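Local coordinates for protein pectate lyase (PDB 3VMV) that probably cleaves polygalacturonate by beta-elimination, as a secreted pectate lyase of polysaccharide lyase family 1, at residues A[210-215]-A[232-237]; A[274-279]-A[293-298]. All coordinates share one frame; numbering follows the deposited sequence.

Contact 1 (A[210-215]-A[232-237]); sequences LIRYAD and NSRVGA. With SO4 (sulfate ion), chain C.
Ile211 and Ser233 sit opposite each other in parallel strands, and the backbone of Ile211 is bonded twice across the gap. Ile211 N donates to Asn232 O (2.8 Å, N-H...O 168°), and Ile211 O accepts from Arg234 N (2.8 Å). Packing is tight on the buried Ile211 face. There Ile211 CG2, anti to the backbone N, meets Ala237 CB at 3.6 Å, while Ser233 OG is bonded to Tyr276 O. Strands 210-212 and 231-234 are equivalent strands in consecutive coils of the right-handed parallel beta-helix of pectate lyases. Beyond Arg234 the second strand runs into a type I' turn to Ala237, and Arg234 O takes Tyr213 N and Ala237 N from opposite faces of its plane. The turn raises Val235 against the tyrosine: its CG2 lies over the ring centre of Tyr213 in a CH-pi contact, 3.5 Å from the centroid and 12° off the ring normal. An alanine in place of Tyr213 would probably leave Val235 CG2 without the ring face it rests on and open a gap above the turn. The Arg212 and Arg234 face is polar and hydrated, Arg212 being partly exposed. The two side chains run side by side, guanidinium planes 52° apart, with Arg212 NH2 and Arg234 NH1, both donors, 3.3 Å apart. Water 1 bridges them, weakly on the Arg234 side. Asp185 holds Arg212 NE in a salt bridge, whereas Arg234 grips a sulfate, probably from the crystallisation liquor, through Arg234 NH1 to O1 (2.9 Å) and Arg234 NH2 to O4 (2.8 Å).

Contact 2 (A[274-279]-A[293-298]); sequences TGYWNL and NSTTNF
Thr295 docks on Trp277 by a pair of bonds: its N donates to Trp277 O (2.8 Å), and its OG1 accepts from Trp277 N (3.0 Å). Lying between the backbone N and the carbonyl carbon (chi1 66°), OG1 also stands over one face of the indole, offset toward the rim. Trp277 O takes a second, longer bond from Thr296 N, which comes from above the carbonyl plane. At the indole edge NE1 bonds weakly to Asn293 O. Asn278 can be followed outward: CB rests 3.1 Å from Thr296 O, CG is 3.2 Å from that same oxygen, OD1 accepts from water 4, and ND2 donates almost straight to Phe298 O (2.9 Å, 176°). Phe298 O lies in the plane of the Asn278 amide, although ND2 stands above the Phe298 carbonyl plane. Ser294 OG accepts from Leu279 N at 2.9 Å. Thr296 OG1 accepts from Phe298 N, an ST turn. The loop crosses the strand, its end-to-end direction 101° from that of 275-279. Strand 276-280 pairs in parallel with strand 238-242, Trp277 packing on Val239, Val265 and Phe260, while in the chain the loop follows strand 283-285 and precedes helix 309-319.

Overall arrangement
Contacts 1 and 2 follow in series along the chain, their centres 11 Å apart, and they touch directly. Two probable backbone hydrogen bonds join them, Ser233 O to Gly275 N at 2.8 Å and Ala237 O to Tyr276 N at 2.7 Å, linking strand 231-234 and the turn after it to the start of strand 276-280, which stacks on 238-242 in the next coil, while 231-234 itself pairs on with 265-266. Side chains pack as well, Ser233 CB against Trp277 CE3 at 3.7 Å and Asp215 CB against Phe298 CZ at 3.6 Å. The bound sulfate belongs to contact 1, on the arginine face, whereas contact 2 lays a loop across the strand of the following turn.

Contact 1 (A[210-215]-A[232-237])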
# COMPACT_ATOMS: atom_id res chain seq x y z
N LEU A 210 -1.19 8.54 -5.07
CA LEU A 210 -1.96 9.77 -4.99
C LEU A 210 -2.04 10.11 -3.50
O LEU A 210 -2.57 9.31 -2.72
CB LEU A 210 -3.37 9.57 -5.58
CG LEU A 210 -4.25 10.80 -5.75
CD1 LEU A 210 -5.51 10.38 -6.51
CD2 LEU A 210 -4.64 11.47 -4.40
N ILE A 211 -1.41 11.22 -3.10
CA ILE A 211 -1.35 11.55 -1.67
C ILE A 211 -2.10 12.83 -1.42
O ILE A 211 -1.72 13.88 -1.94
CB ILE A 211 0.12 11.72 -1.16
CG1 ILE A 211 0.98 10.52 -1.53
CG2 ILE A 211 0.14 11.92 0.38
CD1 ILE A 211 2.47 10.79 -1.32
N ARG A 212 -3.14 12.77 -0.58
CA ARG A 212 -3.81 13.96 -0.07
C ARG A 212 -3.46 14.16 1.40
O ARG A 212 -3.63 13.23 2.19
CB ARG A 212 -5.34 13.87 -0.19
CG ARG A 212 -5.86 13.91 -1.61
CD ARG A 212 -7.37 13.65 -1.55
NE ARG A 212 -8.08 13.89 -2.81
CZ ARG A 212 -8.42 12.91 -3.66
NH1 ARG A 212 -8.08 11.64 -3.42
NH2 ARG A 212 -9.09 13.23 -4.76
N TYR A 213 -3.00 15.37 1.75
CA TYR A 213 -2.79 15.82 3.17
C TYR A 213 -1.68 15.16 3.96
O TYR A 213 -1.03 15.82 4.80
CB TYR A 213 -4.08 15.69 4.06
CG TYR A 213 -5.31 16.35 3.48
CD1 TYR A 213 -5.45 17.75 3.51
CD2 TYR A 213 -6.29 15.59 2.86
CE1 TYR A 213 -6.57 18.37 2.94
CE2 TYR A 213 -7.40 16.21 2.30
CZ TYR A 213 -7.53 17.59 2.34
OH TYR A 213 -8.61 18.20 1.78
N ALA A 214 -1.49 13.86 3.73
CA ALA A 214 -0.62 13.04 4.62
C ALA A 214 0.87 13.36 4.53
O ALA A 214 1.35 13.82 3.50
CB ALA A 214 -0.81 11.60 4.30
N ASP A 215 1.56 13.12 5.65
CA ASP A 215 3.03 13.00 5.65
C ASP A 215 3.42 11.56 5.32
O ASP A 215 2.94 10.57 5.93
CB ASP A 215 3.57 13.37 7.03
CG ASP A 215 3.42 14.88 7.35
OD1 ASP A 215 3.27 15.66 6.41
OD2 ASP A 215 3.40 15.24 8.55
N ASN A 232 1.95 11.88 -6.60
CA ASN A 232 1.10 13.04 -6.79
C ASN A 232 0.79 13.58 -5.42
O ASN A 232 0.02 12.99 -4.70
CB ASN A 232 -0.17 12.61 -7.51
CG ASN A 232 -1.07 13.80 -7.85
OD1 ASN A 232 -0.73 14.96 -7.60
ND2 ASN A 232 -2.23 13.52 -8.49
N SER A 233 1.40 14.72 -5.07
CA SER A 233 1.26 15.29 -3.75
C SER A 233 0.30 16.46 -3.77
O SER A 233 0.56 17.47 -4.46
CB SER A 233 2.65 15.73 -3.25
OG SER A 233 2.61 16.16 -1.90
N ARG A 234 -0.79 16.33 -3.00
CA ARG A 234 -1.94 17.22 -3.08
C ARG A 234 -2.32 17.78 -1.73
O ARG A 234 -2.13 17.11 -0.71
CB ARG A 234 -3.15 16.44 -3.66
CG ARG A 234 -2.99 16.14 -5.16
CD ARG A 234 -3.75 14.92 -5.63
NE ARG A 234 -5.17 15.22 -5.81
CZ ARG A 234 -5.92 14.64 -6.72
NH1 ARG A 234 -7.20 14.97 -6.81
NH2 ARG A 234 -5.39 13.73 -7.57
N VAL A 235 -2.95 18.96 -1.74
CA VAL A 235 -3.57 19.59 -0.54
C VAL A 235 -2.74 19.43 0.72
O VAL A 235 -3.17 18.90 1.75
CB VAL A 235 -5.06 19.19 -0.26
CG1 VAL A 235 -5.97 19.89 -1.26
CG2 VAL A 235 -5.29 17.70 -0.29
N GLY A 236 -1.50 19.92 0.62
CA GLY A 236 -0.67 20.03 1.81
C GLY A 236 0.01 18.75 2.25
O GLY A 236 0.64 18.74 3.31
N ALA A 237 -0.10 17.68 1.47
CA ALA A 237 0.73 16.49 1.72
C ALA A 237 2.20 16.89 1.77
O ALA A 237 2.60 17.85 1.15
CB ALA A 237 0.55 15.46 0.62
S SO4 C . -8.27 12.03 -9.22
O1 SO4 C . -8.75 13.07 -8.28
O2 SO4 C . -8.54 10.71 -8.64
O3 SO4 C . -8.96 12.18 -10.50
O4 SO4 C . -6.82 12.14 -9.43
O HOH W 1 -9.83 15.96 -5.59

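Contact 2 (A[274-279]-A[293-298])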
# COMPACT_ATOMS: atom_id res chain seq x y z
N THR A 274 -1.75 22.41 -4.11
CA THR A 274 -0.63 21.49 -4.16
C THR A 274 -0.27 20.89 -2.81
O THR A 274 -0.54 21.45 -1.76
CB THR A 274 0.59 22.24 -4.73
OG1 THR A 274 1.63 21.32 -5.10
CG2 THR A 274 1.14 23.26 -3.71
N GLY A 275 0.43 19.76 -2.88
CA GLY A 275 1.20 19.26 -1.73
C GLY A 275 2.65 19.66 -1.94
O GLY A 275 2.99 20.49 -2.79
N TYR A 276 3.51 19.06 -1.12
CA TYR A 276 4.93 19.41 -1.10
C TYR A 276 5.78 18.15 -1.22
O TYR A 276 5.30 17.01 -0.97
CB TYR A 276 5.26 20.08 0.22
CG TYR A 276 4.52 21.35 0.53
CD1 TYR A 276 5.05 22.58 0.16
CD2 TYR A 276 3.30 21.30 1.18
CE1 TYR A 276 4.37 23.74 0.47
CE2 TYR A 276 2.62 22.45 1.48
CZ TYR A 276 3.16 23.67 1.11
OH TYR A 276 2.51 24.85 1.42
N TRP A 277 7.07 18.32 -1.51
CA TRP A 277 7.98 17.15 -1.66
C TRP A 277 9.38 17.59 -1.29
O TRP A 277 9.82 18.73 -1.61
CB TRP A 277 7.96 16.59 -3.10
CG TRP A 277 7.89 17.68 -4.18
CD1 TRP A 277 8.94 18.35 -4.77
CD2 TRP A 277 6.69 18.19 -4.78
NE1 TRP A 277 8.46 19.24 -5.70
CE2 TRP A 277 7.08 19.19 -5.71
CE3 TRP A 277 5.33 17.93 -4.58
CZ2 TRP A 277 6.15 19.92 -6.47
CZ3 TRP A 277 4.39 18.65 -5.34
CH2 TRP A 277 4.81 19.64 -6.26
N ASN A 278 10.08 16.71 -0.60
CA ASN A 278 11.48 16.95 -0.27
C ASN A 278 12.25 15.87 -1.04
O ASN A 278 11.99 14.68 -0.84
CB ASN A 278 11.64 16.82 1.23
CG ASN A 278 13.06 17.04 1.68
OD1 ASN A 278 13.92 17.43 0.88
ND2 ASN A 278 13.32 16.82 2.97
N LEU A 279 13.17 16.27 -1.92
CA LEU A 279 13.84 15.32 -2.80
C LEU A 279 15.29 15.22 -2.39
O LEU A 279 15.99 16.23 -2.31
CB LEU A 279 13.75 15.83 -4.25
CG LEU A 279 12.34 16.26 -4.69
CD1 LEU A 279 12.31 16.76 -6.15
CD2 LEU A 279 11.32 15.17 -4.52
N ASN A 293 12.23 21.08 -7.86
CA ASN A 293 12.87 21.67 -6.70
C ASN A 293 12.24 21.05 -5.46
O ASN A 293 11.07 20.67 -5.51
CB ASN A 293 12.58 23.20 -6.63
CG ASN A 293 13.06 23.98 -7.85
OD1 ASN A 293 14.24 24.04 -8.10
ND2 ASN A 293 12.13 24.59 -8.59
N SER A 294 12.99 20.92 -4.37
CA SER A 294 12.39 20.55 -3.09
C SER A 294 11.56 21.71 -2.58
O SER A 294 11.98 22.86 -2.60
CB SER A 294 13.44 20.18 -2.05
OG SER A 294 14.08 18.94 -2.35
N THR A 295 10.35 21.40 -2.16
CA THR A 295 9.43 22.43 -1.71
C THR A 295 9.10 22.30 -0.22
O THR A 295 8.29 23.05 0.29
CB THR A 295 8.11 22.46 -2.57
OG1 THR A 295 7.36 21.24 -2.34
CG2 THR A 295 8.46 22.57 -4.05
N THR A 296 9.65 21.29 0.46
CA THR A 296 9.54 21.19 1.91
C THR A 296 10.83 20.59 2.46
O THR A 296 11.53 19.87 1.72
CB THR A 296 8.30 20.35 2.38
OG1 THR A 296 8.28 20.28 3.81
CG2 THR A 296 8.29 18.91 1.82
N ASN A 297 11.12 20.88 3.73
CA ASN A 297 12.23 20.25 4.46
C ASN A 297 11.78 19.02 5.25
O ASN A 297 12.58 18.43 5.99
CB ASN A 297 12.84 21.23 5.46
CG ASN A 297 13.41 22.46 4.81
OD1 ASN A 297 13.11 23.59 5.21
ND2 ASN A 297 14.25 22.25 3.80
N PHE A 298 10.50 18.64 5.11
CA PHE A 298 9.95 17.49 5.84
C PHE A 298 10.86 16.25 5.80
O PHE A 298 11.24 15.77 4.71
CB PHE A 298 8.57 17.10 5.31
CG PHE A 298 8.06 15.82 5.90
CD1 PHE A 298 7.66 15.74 7.21
CD2 PHE A 298 8.08 14.67 5.13
CE1 PHE A 298 7.22 14.52 7.75
CE2 PHE A 298 7.65 13.46 5.65
CZ PHE A 298 7.22 13.38 6.97
O HOH W 2 5.07 22.21 -3.53
O HOH W 3 9.19 21.41 -8.03
O HOH W 4 14.64 20.19 1.54